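Local coordinates for protein L-iditol 2-dehydrogenase (Clostridium scindens, PDB 4OH1) that probably oxidises polyols such as L-iditol with NAD+, as a zinc-binding member of the zinc-containing alcohol dehydrogenase family, at residues A[114-117]-A[118-121]; A[315-318]-A[319-322]; A[328-331]-A[332-336]; A[203-207]-A[208-212]. All coordinates share one frame; numbering follows the deposited sequence.

In the fold
All four contacts are local, each folding a short piece of chain back on itself, yet their chemistry follows their place. Contact 1 is largely buried and tied to a metal: its turn presents a zinc-binding cysteine. Contacts 2 and 3 share one beta-alpha-beta unit, the first leading into strand 321-326 and the second opening helix 330-338; each has an apolar side turned inward and a polar side of exposed or partly exposed residues. Contact 4, partly buried and about 16 Å from contact 2 between centres, joins a strand of the six-stranded parallel sheet to the helix that follows it. An Asx turn and a water shared by aspartate and lysine recur in contacts 2 and 4, whereas contact 3 relies mainly on helical backbone bonds.

Contact 1 (A[114-117]-A[118-121]); sequences EGKV and NLCS. With ZN (zinc ion), chain C.
The peptide planes of K116 and V117 are approached from above rather than at their edges. L119 N reaches K116 O at 2.9 Å, 49° out of that carbonyl's plane, and C120 N reaches V117 O, also at 2.9 Å, still more steeply. A third flat group, the N118 amide, turns its OD1 back toward the preceding backbone, 3.6 Å from K116 C, because CG stands between the backbone N and the carbonyl carbon (chi1 64°). The amide's other end, ND2, is bonded to I299 O.

K116 and L119 lie side by side and point the same way, with CD1 of L119 3.9 Å from CB of K116. Bends at chi2 and chi4 carry the lysine amine away from this contact to E114, where NZ and OE1 form a salt bridge at 3.5 Å. E114 also pairs through OE2 with R310 of a neighbouring subunit.

Upstream, G115, just past helix 110-113, closes it in a Schellman motif, and K116 centres an inverse gamma turn. The short 3-10 turn at V117 and N118 then brings round C120, whose SG binds zinc at 2.5 Å; C106, C109 and C112 complete the four-cysteine site, consistent with the structural zinc lobe of the alcohol dehydrogenase family.

Contact 2 (A[315-318]-A[319-322]); sequences MDFS and KIIQ
D316 and K319 meet across the turn with their side chains at about a right angle. The lysine's extended chain passes the carboxylate so that CE lies 3.4 Å from OD2, and NZ forms a salt bridge to the same oxygen at 3.5 Å. That is a long pairing, and a water completes it, donating to D316 OD2 and accepting from K319 NZ at 2.8 Å. One carboxylate oxygen therefore faces the lysine, while the other is turned to the backbone.

That second oxygen, OD1, fixes the carboxylate. It accepts from S318 N at 2.9 Å on its anti side, 31° out of the carboxylate plane, which makes an Asx turn. The S318 hydroxyl also lies against OD1, but so close in the model that the strength of that bond is doubtful. CG trans to the backbone N (chi1 179°) directs the carboxylate toward S318 and K319, where both its oxygens find partners.

Behind this polar side, F317 O is gripped twice. I320 N comes from well above the carbonyl plane, whereas I321 N arrives close to it at 2.9 Å. This doubled bond goes with close packing of both isoleucines on the phenylalanine: I320 CD1 lies 3.8 Å from F317 CD1, and I321 CD1 reaches F317 CB. One ring face also carries CB of M315, a selenomethionine, offset toward the rim.

Beyond the turn, I320 packs on helix 184-194, and F317 and I321 on helix 150-153 and L155. Strand 321-326, beginning here, runs parallel to strand 344-348.

Contact 3 (A[328-331]-A[332-336]); sequences TNYK and QAFED
F334 N donates to Y330 O at 3.0 Å, nearly along the C=O axis, and E335 N to K331 O at 3.1 Å, tilted 20° from the carbonyl plane. These i to i+4 bonds set the first full turn of helix 330-338, and D336 N continues the series to Q332 O. At the very start the grip is looser: N329 O receives only weak bonds from Q332 N and A333 N. N329 occupies the N-cap position, but its side chain makes no capping bond.

Instead, the N329 side chain runs alongside that of Q332, both pointing the same way with their amide planes 51° apart. A bend at chi2 (143°) brings Q332 back so that OE1 sits 3.4 Å from N329 CB, a van der Waals approach; Q332 also touches H325 of strand 321-326.

The aromatic pair lies on the inward side. F334 presents its ring edge to Y330 O, with CD2 3.3 Å from that oxygen, so the carbonyl that accepts the helix bond also abuts the ring. The same CD2 lies 4.3 Å from Y330 CD2, near the plane of the tyrosine ring. K331 CG lies over one face of that ring, 3.6 Å above its plane but offset toward the rim. The bent lysine chain ends in a weak bond from NZ to Y330 OH, which is also hydrogen-bonded to M23 N.

As the helical link of a beta-alpha-beta unit, helix 330-338 lays A333 over strands 321-326 and 344-348, while Y330 and F334 reach L5 of strand 2-9.

Contact 4 (A[203-207]-A[208-212]); sequences VFDIV and PEKLE
V207, the N-cap, packs against K210 in the first turn of helix 208-216, where strand 200-205 gives way to the helix of a Rossmann-type beta-alpha-beta unit. The short strand and helix segments run nearly antiparallel, at 164°, with axes 8.3 Å apart.

The side chains of V207 and K210 cross obliquely, the lysine's CG lying 3.7 Å from CG1 of V207. Beyond that point the lysine stays extended and passes over D205, its CD 3.9 Å from OD1. L211 diverges from it and reaches in toward the strand: its CD2 touches D205 CB at 3.6 Å and also the backbone N of that residue. V207 O, the N-cap carbonyl, lies against the bases of both side chains and takes weak bonds from K210 N and L211 N. On the sheet side, L211 reaches A222 of strand 221-224.

D205 ends the second strand of the fold, where NAD-binding relatives commonly carry an acidic residue; no cofactor is present in this crystal. Its OD2 accepts from A182 N, within the apparent glycine-rich turn after strand 176-180. K210 NZ is bonded to K340 O and donates to a water, which in turn donates to D205 OD1, bridging the two charges without direct contact.

The anti lone pair of D205 OD1 closes an Asx turn by accepting from V207 N at 2.9 Å, in an almost straight bond of 170°.

Contact 1 (A[114-117]-A[118-121])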
ATOM      1  N   GLU A 114      -3.881 -11.333  14.430  1.00 41.45           N
ATOM      2  CA  GLU A 114      -4.035 -10.648  13.151  1.00 40.77           C
ATOM      3  C   GLU A 114      -2.910  -9.634  13.018  1.00 43.14           C
ATOM      4  O   GLU A 114      -2.825  -8.940  12.026  1.00 41.49           O
ATOM      5  CB  GLU A 114      -5.399  -9.974  13.054  1.00 40.80           C
ATOM      6  CG  GLU A 114      -6.561 -10.979  12.734  1.00 44.07           C
ATOM      7  CD  GLU A 114      -7.934 -10.365  12.732  1.00 46.11           C
ATOM      8  OE1 GLU A 114      -8.043  -9.157  12.991  1.00 52.70           O
ATOM      9  OE2 GLU A 114      -8.937 -11.089  12.522  1.00 50.96           O
ATOM     10  N   GLY A 115      -1.998  -9.597  13.986  1.00 45.25           N
ATOM     11  CA  GLY A 115      -0.875  -8.678  13.915  1.00 41.88           C
ATOM     12  C   GLY A 115      -1.161  -7.319  14.538  1.00 46.37           C
ATOM     13  O   GLY A 115      -0.262  -6.430  14.577  1.00 42.62           O
ATOM     14  N   LYS A 116      -2.380  -7.136  15.062  1.00 44.18           N
ATOM     15  CA  LYS A 116      -2.762  -5.821  15.529  1.00 43.39           C
ATOM     16  C   LYS A 116      -2.604  -5.778  17.048  1.00 42.02           C
ATOM     17  O   LYS A 116      -3.550  -5.634  17.791  1.00 42.08           O
ATOM     18  CB  LYS A 116      -4.164  -5.513  15.058  1.00 43.82           C
ATOM     19  CG  LYS A 116      -4.337  -5.695  13.540  1.00 48.97           C
ATOM     20  CD  LYS A 116      -5.202  -4.601  12.919  1.00 56.13           C
ATOM     21  CE  LYS A 116      -5.944  -5.054  11.677  1.00 59.13           C
ATOM     22  NZ  LYS A 116      -7.042  -5.932  12.137  1.00 62.33           N
ATOM     23  N   VAL A 117      -1.374  -5.934  17.498  1.00 39.92           N
ATOM     24  CA  VAL A 117      -1.120  -6.131  18.922  1.00 40.73           C
ATOM     25  C   VAL A 117      -1.440  -4.860  19.724  1.00 42.25           C
ATOM     26  O   VAL A 117      -1.749  -4.949  20.887  1.00 42.19           O
ATOM     27  CB  VAL A 117       0.357  -6.610  19.192  1.00 40.15           C
ATOM     28  CG1 VAL A 117       0.595  -8.085  18.749  1.00 38.25           C
ATOM     29  CG2 VAL A 117       1.372  -5.701  18.536  1.00 39.40           C
ATOM     30  N   ASN A 118      -1.351  -3.683  19.100  1.00 39.61           N
ATOM     31  CA  ASN A 118      -1.799  -2.434  19.722  1.00 39.61           C
ATOM     32  C   ASN A 118      -3.288  -2.352  20.020  1.00 46.58           C
ATOM     33  O   ASN A 118      -3.705  -1.442  20.750  1.00 50.14           O
ATOM     34  CB  ASN A 118      -1.405  -1.247  18.863  1.00 43.55           C
ATOM     35  CG  ASN A 118      -2.093  -1.264  17.479  1.00 45.66           C
ATOM     36  OD1 ASN A 118      -2.061  -2.281  16.760  1.00 42.28           O
ATOM     37  ND2 ASN A 118      -2.766  -0.150  17.137  1.00 44.88           N
ATOM     38  N   LEU A 119      -4.068  -3.297  19.461  1.00 43.48           N
ATOM     39  CA  LEU A 119      -5.487  -3.465  19.757  1.00 44.66           C
ATOM     40  C   LEU A 119      -5.684  -4.713  20.581  1.00 44.93           C
ATOM     41  O   LEU A 119      -6.783  -5.249  20.624  1.00 44.53           O
ATOM     42  CB  LEU A 119      -6.342  -3.579  18.452  1.00 45.83           C
ATOM     43  CG  LEU A 119      -6.071  -2.522  17.376  1.00 46.55           C
ATOM     44  CD1 LEU A 119      -6.855  -2.842  16.118  1.00 47.26           C
ATOM     45  CD2 LEU A 119      -6.395  -1.117  17.912  1.00 47.06           C
ATOM     46  N   CYS A 120      -4.637  -5.202  21.232  1.00 43.39           N
ATOM     47  CA  CYS A 120      -4.757  -6.447  22.042  1.00 46.76           C
ATOM     48  C   CYS A 120      -5.974  -6.402  22.984  1.00 46.96           C
ATOM     49  O   CYS A 120      -6.134  -5.436  23.732  1.00 44.85           O
ATOM     50  CB  CYS A 120      -3.460  -6.744  22.869  1.00 41.81           C
ATOM     51  SG  CYS A 120      -3.707  -8.101  24.079  1.00 44.47           S
ATOM     52  N   SER A 121      -6.799  -7.449  22.969  1.00 49.11           N
ATOM     53  CA  SER A 121      -7.924  -7.569  23.952  1.00 54.25           C
ATOM     54  C   SER A 121      -7.589  -7.810  25.404  1.00 52.51           C
ATOM     55  O   SER A 121      -8.428  -7.578  26.242  1.00 53.55           O
ATOM     56  CB  SER A 121      -8.827  -8.750  23.606  1.00 58.45           C
ATOM     57  OG  SER A 121      -9.292  -8.607  22.315  1.00 61.16           O
TER
HETATM   58 ZN    ZN C 402      -3.924 -10.105  22.691  1.00 47.10          ZN

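Contact 2 (A[315-318]-A[319-322])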
HETATM    1  N   MSE A 315      18.182  11.291  14.751  1.00 32.81           N
HETATM    2  CA  MSE A 315      17.414  12.354  15.339  1.00 30.58           C
HETATM    3  C   MSE A 315      18.393  13.228  16.077  1.00 29.67           C
HETATM    4  O   MSE A 315      19.464  12.781  16.404  1.00 33.53           O
HETATM    5  CB  MSE A 315      16.457  11.843  16.398  1.00 30.14           C
HETATM    6  CG  MSE A 315      15.538  10.772  15.999  1.00 34.16           C
HETATM    7 SE   MSE A 315      14.376  11.463  14.599  0.75 38.11          SE
HETATM    8  CE  MSE A 315      13.276  12.602  15.720  1.00 35.56           C
ATOM      9  N   ASP A 316      18.014  14.446  16.387  1.00 31.82           N
ATOM     10  CA  ASP A 316      18.877  15.319  17.238  1.00 32.57           C
ATOM     11  C   ASP A 316      18.067  15.746  18.434  1.00 32.62           C
ATOM     12  O   ASP A 316      17.187  16.625  18.331  1.00 33.44           O
ATOM     13  CB  ASP A 316      19.295  16.526  16.467  1.00 37.61           C
ATOM     14  CG  ASP A 316      20.161  17.488  17.289  1.00 40.06           C
ATOM     15  OD1 ASP A 316      20.327  17.292  18.492  1.00 38.40           O
ATOM     16  OD2 ASP A 316      20.658  18.446  16.710  1.00 49.87           O
ATOM     17  N   PHE A 317      18.317  15.125  19.569  1.00 31.99           N
ATOM     18  CA  PHE A 317      17.461  15.366  20.714  1.00 35.09           C
ATOM     19  C   PHE A 317      17.972  16.524  21.514  1.00 35.43           C
ATOM     20  O   PHE A 317      17.390  16.871  22.517  1.00 36.47           O
ATOM     21  CB  PHE A 317      17.331  14.128  21.597  1.00 39.58           C
ATOM     22  CG  PHE A 317      16.495  13.061  20.996  1.00 40.49           C
ATOM     23  CD1 PHE A 317      15.194  13.305  20.641  1.00 46.13           C
ATOM     24  CD2 PHE A 317      17.003  11.850  20.692  1.00 44.29           C
ATOM     25  CE1 PHE A 317      14.434  12.330  20.022  1.00 43.01           C
ATOM     26  CE2 PHE A 317      16.225  10.880  20.093  1.00 46.87           C
ATOM     27  CZ  PHE A 317      14.948  11.115  19.786  1.00 42.54           C
ATOM     28  N   SER A 318      19.057  17.147  21.081  1.00 34.92           N
ATOM     29  CA  SER A 318      19.549  18.311  21.822  1.00 36.22           C
ATOM     30  C   SER A 318      18.569  19.454  21.597  1.00 40.06           C
ATOM     31  O   SER A 318      18.608  20.419  22.250  1.00 43.12           O
ATOM     32  CB  SER A 318      20.899  18.709  21.297  1.00 37.29           C
ATOM     33  OG  SER A 318      20.788  19.233  19.969  1.00 39.22           O
ATOM     34  N   LYS A 319      17.629  19.286  20.690  1.00 42.52           N
ATOM     35  CA  LYS A 319      16.643  20.297  20.395  1.00 44.55           C
ATOM     36  C   LYS A 319      15.265  19.955  20.926  1.00 42.89           C
ATOM     37  O   LYS A 319      14.287  20.615  20.606  1.00 39.98           O
ATOM     38  CB  LYS A 319      16.549  20.340  18.872  1.00 49.49           C
ATOM     39  CG  LYS A 319      17.866  20.805  18.271  1.00 53.13           C
ATOM     40  CD  LYS A 319      17.781  20.949  16.787  1.00 59.48           C
ATOM     41  CE  LYS A 319      19.064  21.436  16.208  1.00 66.18           C
ATOM     42  NZ  LYS A 319      19.065  20.929  14.812  1.00 76.49           N
ATOM     43  N   ILE A 320      15.188  18.908  21.734  1.00 39.75           N
ATOM     44  CA  ILE A 320      13.935  18.373  22.179  1.00 38.14           C
ATOM     45  C   ILE A 320      13.972  18.147  23.671  1.00 39.60           C
ATOM     46  O   ILE A 320      13.086  18.627  24.395  1.00 37.59           O
ATOM     47  CB  ILE A 320      13.652  17.066  21.441  1.00 39.26           C
ATOM     48  CG1 ILE A 320      13.513  17.352  19.925  1.00 41.98           C
ATOM     49  CG2 ILE A 320      12.401  16.396  21.994  1.00 40.49           C
ATOM     50  CD1 ILE A 320      13.181  16.124  19.053  1.00 39.48           C
ATOM     51  N   ILE A 321      14.996  17.429  24.140  1.00 38.74           N
ATOM     52  CA  ILE A 321      15.181  17.257  25.562  1.00 40.67           C
ATOM     53  C   ILE A 321      15.719  18.539  26.079  1.00 37.72           C
ATOM     54  O   ILE A 321      16.839  18.858  25.817  1.00 43.22           O
ATOM     55  CB  ILE A 321      16.148  16.166  25.921  1.00 40.76           C
ATOM     56  CG1 ILE A 321      15.624  14.834  25.419  1.00 41.82           C
ATOM     57  CG2 ILE A 321      16.252  16.114  27.446  1.00 43.33           C
ATOM     58  CD1 ILE A 321      16.673  13.705  25.341  1.00 42.73           C
ATOM     59  N   GLN A 322      14.915  19.283  26.806  1.00 37.95           N
ATOM     60  CA  GLN A 322      15.343  20.610  27.221  1.00 41.70           C
ATOM     61  C   GLN A 322      15.656  20.677  28.683  1.00 46.85           C
ATOM     62  O   GLN A 322      16.163  21.671  29.107  1.00 46.17           O
ATOM     63  CB  GLN A 322      14.262  21.634  26.933  1.00 41.53           C
ATOM     64  CG  GLN A 322      13.845  21.600  25.494  1.00 41.98           C
ATOM     65  CD  GLN A 322      13.131  22.823  25.071  1.00 43.12           C
ATOM     66  OE1 GLN A 322      11.909  22.966  25.254  1.00 42.27           O
ATOM     67  NE2 GLN A 322      13.861  23.700  24.406  1.00 47.33           N
TER
HETATM   68  O   HOH W   1      20.202  18.612  13.770  1.00 62.17           O

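Contact 3 (A[328-331]-A[332-336])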
ATOM      1  N   THR A 328      16.593  12.414  42.620  1.00 45.08           N
ATOM      2  CA  THR A 328      16.569  13.102  43.901  1.00 46.46           C
ATOM      3  C   THR A 328      15.793  14.396  43.788  1.00 46.12           C
ATOM      4  O   THR A 328      15.065  14.768  44.707  1.00 45.53           O
ATOM      5  CB  THR A 328      18.005  13.408  44.371  1.00 44.43           C
ATOM      6  OG1 THR A 328      18.725  12.184  44.454  1.00 45.13           O
ATOM      7  CG2 THR A 328      18.018  14.046  45.720  1.00 47.09           C
ATOM      8  N   ASN A 329      15.959  15.097  42.673  1.00 47.11           N
ATOM      9  CA  ASN A 329      15.291  16.394  42.476  1.00 47.51           C
ATOM     10  C   ASN A 329      14.028  16.296  41.662  1.00 45.97           C
ATOM     11  O   ASN A 329      13.708  17.235  40.943  1.00 45.47           O
ATOM     12  CB  ASN A 329      16.242  17.357  41.778  1.00 51.51           C
ATOM     13  CG  ASN A 329      17.409  17.699  42.641  1.00 53.89           C
ATOM     14  OD1 ASN A 329      17.325  17.562  43.835  1.00 60.96           O
ATOM     15  ND2 ASN A 329      18.514  18.115  42.057  1.00 53.91           N
ATOM     16  N   TYR A 330      13.326  15.171  41.771  1.00 41.87           N
ATOM     17  CA  TYR A 330      12.140  14.949  40.987  1.00 42.37           C
ATOM     18  C   TYR A 330      11.103  16.030  41.196  1.00 43.31           C
ATOM     19  O   TYR A 330      10.299  16.303  40.300  1.00 42.52           O
ATOM     20  CB  TYR A 330      11.477  13.596  41.299  1.00 41.12           C
ATOM     21  CG  TYR A 330      10.713  13.521  42.610  1.00 40.45           C
ATOM     22  CD1 TYR A 330      11.378  13.251  43.802  1.00 40.52           C
ATOM     23  CD2 TYR A 330       9.341  13.690  42.651  1.00 39.98           C
ATOM     24  CE1 TYR A 330      10.712  13.184  45.019  1.00 41.36           C
ATOM     25  CE2 TYR A 330       8.662  13.598  43.857  1.00 44.06           C
ATOM     26  CZ  TYR A 330       9.371  13.333  45.042  1.00 41.91           C
ATOM     27  OH  TYR A 330       8.720  13.250  46.222  1.00 43.38           O
ATOM     28  N   LYS A 331      11.077  16.616  42.376  1.00 43.39           N
ATOM     29  CA  LYS A 331      10.085  17.620  42.621  1.00 47.56           C
ATOM     30  C   LYS A 331      10.241  18.774  41.646  1.00 47.96           C
ATOM     31  O   LYS A 331       9.245  19.245  41.135  1.00 47.04           O
ATOM     32  CB  LYS A 331      10.034  18.048  44.098  1.00 51.17           C
ATOM     33  CG  LYS A 331       9.161  17.072  44.913  1.00 54.80           C
ATOM     34  CD  LYS A 331       8.593  17.709  46.146  1.00 64.38           C
ATOM     35  CE  LYS A 331       9.219  17.258  47.503  1.00 69.17           C
ATOM     36  NZ  LYS A 331       8.554  16.003  47.996  1.00 70.08           N
ATOM     37  N   GLN A 332      11.459  19.202  41.346  1.00 49.87           N
ATOM     38  CA  GLN A 332      11.646  20.283  40.366  1.00 51.37           C
ATOM     39  C   GLN A 332      11.261  19.846  38.964  1.00 51.15           C
ATOM     40  O   GLN A 332      10.795  20.655  38.176  1.00 46.91           O
ATOM     41  CB  GLN A 332      13.073  20.772  40.317  1.00 57.58           C
ATOM     42  CG  GLN A 332      13.433  21.698  41.440  1.00 73.03           C
ATOM     43  CD  GLN A 332      14.857  21.478  41.906  1.00 84.15           C
ATOM     44  OE1 GLN A 332      15.150  20.491  42.603  1.00 86.59           O
ATOM     45  NE2 GLN A 332      15.761  22.371  41.495  1.00 89.46           N
ATOM     46  N   ALA A 333      11.476  18.571  38.653  1.00 44.62           N
ATOM     47  CA  ALA A 333      11.144  18.076  37.348  1.00 44.41           C
ATOM     48  C   ALA A 333       9.683  18.181  37.109  1.00 43.34           C
ATOM     49  O   ALA A 333       9.239  18.537  36.010  1.00 44.42           O
ATOM     50  CB  ALA A 333      11.587  16.632  37.171  1.00 43.57           C
ATOM     51  N   PHE A 334       8.907  17.814  38.105  1.00 46.04           N
ATOM     52  CA  PHE A 334       7.472  17.905  37.942  1.00 47.39           C
ATOM     53  C   PHE A 334       6.995  19.385  37.978  1.00 49.66           C
ATOM     54  O   PHE A 334       6.055  19.734  37.266  1.00 47.40           O
ATOM     55  CB  PHE A 334       6.761  16.929  38.887  1.00 47.33           C
ATOM     56  CG  PHE A 334       6.820  15.537  38.376  1.00 42.52           C
ATOM     57  CD1 PHE A 334       5.920  15.110  37.427  1.00 44.28           C
ATOM     58  CD2 PHE A 334       7.838  14.712  38.726  1.00 43.42           C
ATOM     59  CE1 PHE A 334       6.000  13.872  36.872  1.00 43.47           C
ATOM     60  CE2 PHE A 334       7.944  13.450  38.179  1.00 42.62           C
ATOM     61  CZ  PHE A 334       7.024  13.027  37.244  1.00 44.88           C
ATOM     62  N   GLU A 335       7.661  20.266  38.722  1.00 49.86           N
ATOM     63  CA  GLU A 335       7.338  21.698  38.572  1.00 52.59           C
ATOM     64  C   GLU A 335       7.567  22.122  37.113  1.00 50.19           C
ATOM     65  O   GLU A 335       6.697  22.745  36.496  1.00 50.27           O
ATOM     66  CB  GLU A 335       8.164  22.575  39.487  1.00 56.47           C
ATOM     67  CG  GLU A 335       7.844  22.447  40.949  1.00 67.58           C
ATOM     68  CD  GLU A 335       8.866  23.231  41.828  1.00 81.98           C
ATOM     69  OE1 GLU A 335       9.442  24.227  41.308  1.00 89.47           O
ATOM     70  OE2 GLU A 335       9.113  22.850  43.014  1.00 81.27           O
ATOM     71  N   ASP A 336       8.718  21.747  36.552  1.00 46.74           N
ATOM     72  CA  ASP A 336       9.020  22.069  35.154  1.00 43.81           C
ATOM     73  C   ASP A 336       7.983  21.500  34.226  1.00 42.99           C
ATOM     74  O   ASP A 336       7.537  22.168  33.336  1.00 45.89           O
ATOM     75  CB  ASP A 336      10.399  21.588  34.768  1.00 43.88           C
ATOM     76  CG  ASP A 336      11.471  22.402  35.391  1.00 45.15           C
ATOM     77  OD1 ASP A 336      11.123  23.403  36.020  1.00 49.82           O
ATOM     78  OD2 ASP A 336      12.660  22.053  35.295  1.00 52.60           O
TER

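Contact 4 (A[203-207]-A[208-212])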
ATOM      1  N   VAL A 203       4.535  24.375  11.412  1.00 33.12           N
ATOM      2  CA  VAL A 203       4.069  24.070  12.765  1.00 34.03           C
ATOM      3  C   VAL A 203       3.186  25.189  13.311  1.00 36.41           C
ATOM      4  O   VAL A 203       3.420  26.398  13.072  1.00 37.04           O
ATOM      5  CB  VAL A 203       5.271  23.824  13.697  1.00 36.17           C
ATOM      6  CG1 VAL A 203       4.863  23.617  15.161  1.00 36.63           C
ATOM      7  CG2 VAL A 203       6.063  22.596  13.211  1.00 37.36           C
ATOM      8  N   PHE A 204       2.168  24.786  14.058  1.00 35.70           N
ATOM      9  CA  PHE A 204       1.214  25.730  14.629  1.00 39.62           C
ATOM     10  C   PHE A 204       1.232  25.612  16.154  1.00 39.16           C
ATOM     11  O   PHE A 204       1.235  24.515  16.654  1.00 38.89           O
ATOM     12  CB  PHE A 204      -0.204  25.453  14.105  1.00 37.80           C
ATOM     13  CG  PHE A 204      -0.358  25.603  12.637  1.00 38.24           C
ATOM     14  CD1 PHE A 204       0.041  24.584  11.779  1.00 40.20           C
ATOM     15  CD2 PHE A 204      -0.960  26.735  12.083  1.00 40.41           C
ATOM     16  CE1 PHE A 204      -0.126  24.687  10.404  1.00 37.38           C
ATOM     17  CE2 PHE A 204      -1.131  26.830  10.706  1.00 35.93           C
ATOM     18  CZ  PHE A 204      -0.688  25.765   9.876  1.00 37.05           C
ATOM     19  N   ASP A 205       1.288  26.729  16.867  1.00 37.74           N
ATOM     20  CA  ASP A 205       1.139  26.709  18.333  1.00 43.31           C
ATOM     21  C   ASP A 205       0.662  28.069  18.824  1.00 45.20           C
ATOM     22  O   ASP A 205       0.670  28.996  18.039  1.00 44.25           O
ATOM     23  CB  ASP A 205       2.490  26.346  18.990  1.00 41.25           C
ATOM     24  CG  ASP A 205       2.350  25.837  20.425  1.00 44.72           C
ATOM     25  OD1 ASP A 205       2.270  26.654  21.394  1.00 48.88           O
ATOM     26  OD2 ASP A 205       2.349  24.602  20.632  1.00 45.33           O
ATOM     27  N   ILE A 206       0.302  28.213  20.116  1.00 52.05           N
ATOM     28  CA  ILE A 206       0.006  29.546  20.750  1.00 57.21           C
ATOM     29  C   ILE A 206       1.257  30.294  21.227  1.00 60.30           C
ATOM     30  O   ILE A 206       1.361  31.541  21.245  1.00 59.85           O
ATOM     31  CB  ILE A 206      -0.836  29.386  22.010  1.00 61.16           C
ATOM     32  CG1 ILE A 206      -2.021  28.452  21.775  1.00 63.53           C
ATOM     33  CG2 ILE A 206      -1.355  30.737  22.459  1.00 70.00           C
ATOM     34  CD1 ILE A 206      -2.753  28.750  20.474  1.00 61.21           C
ATOM     35  N   VAL A 207       2.209  29.515  21.667  1.00 54.39           N
ATOM     36  CA  VAL A 207       3.311  30.052  22.412  1.00 55.29           C
ATOM     37  C   VAL A 207       4.457  30.395  21.473  1.00 55.95           C
ATOM     38  O   VAL A 207       4.927  29.549  20.763  1.00 55.99           O
ATOM     39  CB  VAL A 207       3.741  29.003  23.455  1.00 55.26           C
ATOM     40  CG1 VAL A 207       4.959  29.472  24.282  1.00 52.65           C
ATOM     41  CG2 VAL A 207       2.509  28.612  24.333  1.00 50.27           C
ATOM     42  N   PRO A 208       4.943  31.627  21.498  1.00 55.35           N
ATOM     43  CA  PRO A 208       5.995  32.004  20.542  1.00 54.82           C
ATOM     44  C   PRO A 208       7.405  31.392  20.723  1.00 60.17           C
ATOM     45  O   PRO A 208       8.155  31.213  19.733  1.00 56.93           O
ATOM     46  CB  PRO A 208       6.054  33.529  20.692  1.00 62.00           C
ATOM     47  CG  PRO A 208       4.608  33.897  21.128  1.00 61.28           C
ATOM     48  CD  PRO A 208       4.183  32.788  22.011  1.00 61.63           C
ATOM     49  N   GLU A 209       7.794  31.085  21.955  1.00 58.84           N
ATOM     50  CA  GLU A 209       9.099  30.453  22.189  1.00 57.89           C
ATOM     51  C   GLU A 209       9.129  29.065  21.527  1.00 52.72           C
ATOM     52  O   GLU A 209      10.176  28.526  21.101  1.00 45.24           O
ATOM     53  CB  GLU A 209       9.309  30.297  23.686  1.00 68.05           C
ATOM     54  CG  GLU A 209      10.633  30.776  24.187  1.00 77.84           C
ATOM     55  CD  GLU A 209      10.735  30.667  25.698  1.00 97.39           C
ATOM     56  OE1 GLU A 209       9.751  30.261  26.377  1.00115.30           O
ATOM     57  OE2 GLU A 209      11.813  30.991  26.217  1.00113.10           O
ATOM     58  N   LYS A 210       7.958  28.460  21.504  1.00 47.61           N
ATOM     59  CA  LYS A 210       7.826  27.149  20.943  1.00 46.01           C
ATOM     60  C   LYS A 210       7.840  27.234  19.438  1.00 41.14           C
ATOM     61  O   LYS A 210       8.300  26.326  18.791  1.00 39.52           O
ATOM     62  CB  LYS A 210       6.545  26.509  21.442  1.00 47.81           C
ATOM     63  CG  LYS A 210       6.516  26.410  22.962  1.00 50.40           C
ATOM     64  CD  LYS A 210       5.446  25.482  23.382  1.00 53.48           C
ATOM     65  CE  LYS A 210       5.396  25.347  24.871  1.00 55.98           C
ATOM     66  NZ  LYS A 210       4.135  24.641  25.178  1.00 56.95           N
ATOM     67  N   LEU A 211       7.358  28.331  18.869  1.00 40.68           N
ATOM     68  CA  LEU A 211       7.447  28.475  17.445  1.00 41.18           C
ATOM     69  C   LEU A 211       8.921  28.614  17.066  1.00 41.76           C
ATOM     70  O   LEU A 211       9.372  28.029  16.078  1.00 40.04           O
ATOM     71  CB  LEU A 211       6.591  29.635  16.958  1.00 42.39           C
ATOM     72  CG  LEU A 211       5.089  29.508  17.252  1.00 42.57           C
ATOM     73  CD1 LEU A 211       4.354  30.748  16.823  1.00 45.60           C
ATOM     74  CD2 LEU A 211       4.420  28.284  16.613  1.00 45.01           C
ATOM     75  N   GLU A 212       9.708  29.308  17.867  1.00 40.52           N
ATOM     76  CA  GLU A 212      11.128  29.390  17.546  1.00 45.38           C
ATOM     77  C   GLU A 212      11.788  27.997  17.587  1.00 44.09           C
ATOM     78  O   GLU A 212      12.666  27.652  16.794  1.00 40.30           O
ATOM     79  CB  GLU A 212      11.838  30.311  18.496  1.00 53.84           C
ATOM     80  CG  GLU A 212      12.815  31.225  17.804  1.00 69.95           C
ATOM     81  CD  GLU A 212      13.673  32.030  18.803  1.00 87.14           C
ATOM     82  OE1 GLU A 212      13.210  33.097  19.281  1.00 89.11           O
ATOM     83  OE2 GLU A 212      14.811  31.591  19.114  1.00 87.77           O
TER
HETATM   84  O   HOH W   2       1.903  25.533  23.629  1.00 56.86           O